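PDB 7DH8: transcriptional regulator fur family from Xanthomonas campestris pv. campestris, which regulates zinc uptake as a zinc-activated transcriptional regulator of the Fur family, probably binding promoter DNA as a repressor when loaded with zinc. Local coordinates for the interface of chains A and B. Sequence-based numbering; all coordinates share one arbitrary frame. Chains: chain A/B, Transcriptional regulator fur family.

Contact 1: the interface of chains A and B. Residues chain A 119, 132-134, 137; chain B 140-141, 144.
B:Arg144 NH1 meets A:Asp134 OD2 at 2.8 Å, a hydrogen bond and salt bridge joining the two subunits of this Zur pair. OD2 of A:Asp134 lies at the guanidinium edge, nearly in its plane, but the two flat groups are turned 38° against each other, so NH1 reaches OD2 from above the carboxylate plane, 42° out of it. The other oxygen, OD1 of A:Asp134, accepts the backbone N-H of A:Val137 (N to OD1 2.9 Å), again from above the carboxylate plane. A:Asp134 thus receives the N-H from the first turn of helix 135-146, an N-cap-like role, while its second oxygen faces the partner; the carboxylate's rotation is held at both oxygens, and the positive end of the helix would probably favour its negative charge.

B:Arg144 belongs to the same helix, 135-146, of the other chain. Its chain bends at chi2 and chi3, folding the guanidinium back across A:Asp134 and over A:Leu132. The methyl CD1 of A:Leu132 sits against one guanidinium face, toward its rim, 3.9 Å from NH2 of B:Arg144. On the edge, NH2 is linked through water 1 to the backbone N of A:Glu133, the water lying 2.7 Å from NH2 of B:Arg144. The arginine thus contacts the A:Asp134 carboxylate directly and the A:Glu133 backbone through the water.

Beside this polar group is an apolar strip. B:Leu141 crosses A:Pro119, at the start of strand 119-123, at about a right angle, its CD2 touching the ring carbon CG at 3.7 Å. That same methyl also meets A:Val137, whose CG1 stands anti to the backbone N (chi1 163°), leaving CG2 turned to the partner. CG2 of A:Val137 lies 4.0 Å from both B:Leu141 CD2 and B:Gln140 CB.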
# COMPACT_ATOMS: atom_id res chain seq x y z
N PRO A 119 0.84 3.54 -10.77
CA PRO A 119 2.02 3.12 -10.02
C PRO A 119 2.84 4.32 -9.56
O PRO A 119 2.96 5.34 -10.25
CB PRO A 119 2.81 2.29 -11.04
CG PRO A 119 1.78 1.96 -12.15
CD PRO A 119 0.92 3.16 -12.19
N LEU A 132 3.85 7.28 -12.08
CA LEU A 132 3.76 6.88 -13.47
C LEU A 132 2.30 6.87 -13.90
O LEU A 132 1.38 7.18 -13.13
CB LEU A 132 4.42 5.50 -13.66
CG LEU A 132 5.86 5.33 -13.13
CD1 LEU A 132 6.43 3.99 -13.56
CD2 LEU A 132 6.74 6.47 -13.65
N GLU A 133 2.07 6.52 -15.15
CA GLU A 133 0.74 6.13 -15.62
C GLU A 133 0.73 4.91 -16.52
O GLU A 133 1.29 4.97 -17.62
CB GLU A 133 0.12 7.21 -16.51
CG GLU A 133 -1.32 6.90 -16.99
CD GLU A 133 -1.34 6.11 -18.32
OE1 GLU A 133 -0.22 5.88 -18.87
OE2 GLU A 133 -2.45 5.77 -18.84
N ASP A 134 0.14 3.79 -16.05
CA ASP A 134 0.08 2.55 -16.86
C ASP A 134 -1.40 2.15 -16.87
O ASP A 134 -1.95 1.81 -15.83
CB ASP A 134 1.00 1.57 -16.16
CG ASP A 134 1.52 0.49 -17.12
OD1 ASP A 134 0.70 -0.16 -17.81
OD2 ASP A 134 2.77 0.34 -17.24
N VAL A 137 -1.38 -2.05 -16.95
CA VAL A 137 -1.28 -2.70 -15.63
C VAL A 137 -2.59 -2.58 -14.87
O VAL A 137 -3.04 -3.56 -14.26
CB VAL A 137 -0.11 -2.11 -14.81
CG1 VAL A 137 -0.28 -2.48 -13.30
CG2 VAL A 137 1.22 -2.64 -15.35
N GLN B 140 5.81 -6.37 -15.79
CA GLN B 140 5.58 -5.10 -16.44
C GLN B 140 6.03 -3.95 -15.56
O GLN B 140 6.74 -3.06 -16.03
CB GLN B 140 4.12 -4.92 -16.81
CG GLN B 140 3.86 -5.47 -18.24
CD GLN B 140 2.35 -5.52 -18.51
OE1 GLN B 140 1.75 -4.57 -19.00
NE2 GLN B 140 1.72 -6.60 -18.07
N LEU B 141 5.66 -3.96 -14.27
CA LEU B 141 6.06 -2.87 -13.39
C LEU B 141 7.55 -2.86 -13.13
O LEU B 141 8.15 -1.78 -12.98
CB LEU B 141 5.29 -2.97 -12.06
CG LEU B 141 3.81 -2.57 -12.08
CD1 LEU B 141 3.17 -2.78 -10.62
CD2 LEU B 141 3.67 -1.15 -12.57
N ARG B 144 8.89 -1.12 -16.25
CA ARG B 144 8.64 0.31 -16.15
C ARG B 144 9.68 0.97 -15.27
O ARG B 144 10.23 2.03 -15.60
CB ARG B 144 7.24 0.57 -15.58
CG ARG B 144 6.02 0.27 -16.52
CD ARG B 144 6.15 1.02 -17.89
NE ARG B 144 6.37 2.48 -17.73
CZ ARG B 144 5.36 3.31 -17.47
NH1 ARG B 144 4.11 2.82 -17.36
NH2 ARG B 144 5.58 4.60 -17.35
O HOH W 1 4.19 6.90 -16.99

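Contact 2: the interface of chains A and B. Residues chain A 162-164, 167; chain B 149-151.
An antiparallel beta bridge pairs A:Leu162 with B:Gln151, the first residue of strand 151-160, through two backbone hydrogen bonds: B:Gln151 N to A:Leu162 O at 2.7 Å, and A:Leu162 N to B:Gln151 O at 3.1 Å. In this Fur-family dimer the bridge lies directly beside the structural-type four-cysteine zinc site, to which A:Cys163 belongs together with Cys123, Cys126 and Cys166.

The ring of B:Phe150 turns one face toward the bridging backbone. A:Leu162 O sits over that face, toward the rim, 3.6 Å from CG of B:Phe150, and the ortho carbon CD2 of B:Phe150 reaches A:Cys163 CA at 3.5 Å. With CG of B:Phe150 anti to the backbone N (chi1 -172°), the phenyl is carried along the A:Leu162–A:Cys163 peptide. It touches A:Cys163 by CA and CB, while the zinc-binding sulfur SG of A:Cys163 points away from the ring (chi1 75°).

On the other flank B:Gln151 runs out extended, its amide face toward A:Ala167 in the short helix 164-168. The methyl CB of A:Ala167 rests on the flat amide, 3.5 Å from both CD and NE2 of B:Gln151, so the amide is used here as a packing surface. At the helix start, A:Ala164 abuts the peptide of B:Gly149, with its CA 3.4 Å from B:Gly149 O. B:Gly149 has a positive phi of 83°, at the turn just ahead of B:Phe150.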
# COMPACT_ATOMS: atom_id res chain seq x y z
N LEU A 162 15.36 0.99 -5.08
CA LEU A 162 16.27 2.14 -5.01
C LEU A 162 16.18 2.97 -6.28
O LEU A 162 16.23 2.42 -7.40
CB LEU A 162 17.71 1.67 -4.83
CG LEU A 162 17.99 0.93 -3.50
CD1 LEU A 162 19.43 0.38 -3.46
CD2 LEU A 162 17.66 1.80 -2.26
N CYS A 163 16.09 4.29 -6.11
CA CYS A 163 16.14 5.13 -7.30
C CYS A 163 17.56 5.12 -7.90
O CYS A 163 18.50 4.56 -7.33
CB CYS A 163 15.70 6.54 -6.96
SG CYS A 163 17.08 7.46 -6.00
N ALA A 164 17.69 5.65 -9.13
CA ALA A 164 18.97 5.60 -9.82
C ALA A 164 20.08 6.22 -8.99
O ALA A 164 21.19 5.69 -8.94
CB ALA A 164 18.93 6.34 -11.15
N ALA A 167 20.97 3.79 -6.10
CA ALA A 167 21.60 2.58 -6.59
C ALA A 167 23.03 2.83 -7.04
O ALA A 167 23.87 1.93 -6.97
CB ALA A 167 20.79 2.01 -7.75
N GLY B 149 15.69 3.80 -14.70
CA GLY B 149 16.86 3.74 -13.83
C GLY B 149 16.57 3.28 -12.41
O GLY B 149 17.50 3.08 -11.63
N PHE B 150 15.31 3.09 -12.04
CA PHE B 150 14.96 2.64 -10.69
C PHE B 150 15.20 1.13 -10.57
O PHE B 150 14.83 0.37 -11.45
CB PHE B 150 13.50 3.01 -10.44
CG PHE B 150 13.00 2.79 -9.02
CD1 PHE B 150 12.47 1.56 -8.63
CD2 PHE B 150 13.00 3.84 -8.13
CE1 PHE B 150 11.97 1.40 -7.32
CE2 PHE B 150 12.51 3.67 -6.83
CZ PHE B 150 11.98 2.45 -6.46
N GLN B 151 15.84 0.70 -9.48
CA GLN B 151 16.13 -0.72 -9.34
C GLN B 151 15.06 -1.36 -8.42
O GLN B 151 15.15 -1.25 -7.18
CB GLN B 151 17.56 -0.92 -8.79
CG GLN B 151 18.58 -0.24 -9.78
CD GLN B 151 19.99 -0.72 -9.72
OE1 GLN B 151 20.34 -1.61 -8.96
NE2 GLN B 151 20.86 -0.07 -10.53

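About 15 Å separates the C-alpha centres of contact 1 and contact 2, both parts of the same two-fold dimer interface, and each has a twin with the chains exchanged. They share no residue, but chain B supplies helix 135-146 to contact 1 and the loop and strand 151-160 that follow it to contact 2. On chain A, contact 1 uses the start of strand 119-123, loop 132-134 and the first turn of helix 135-146, whereas contact 2 uses the C-terminal cysteine segment. Dimerisation thus combines side-chain and backbone pairing, and the four-cysteine zinc site, by ordering that C-terminal segment, probably supports it.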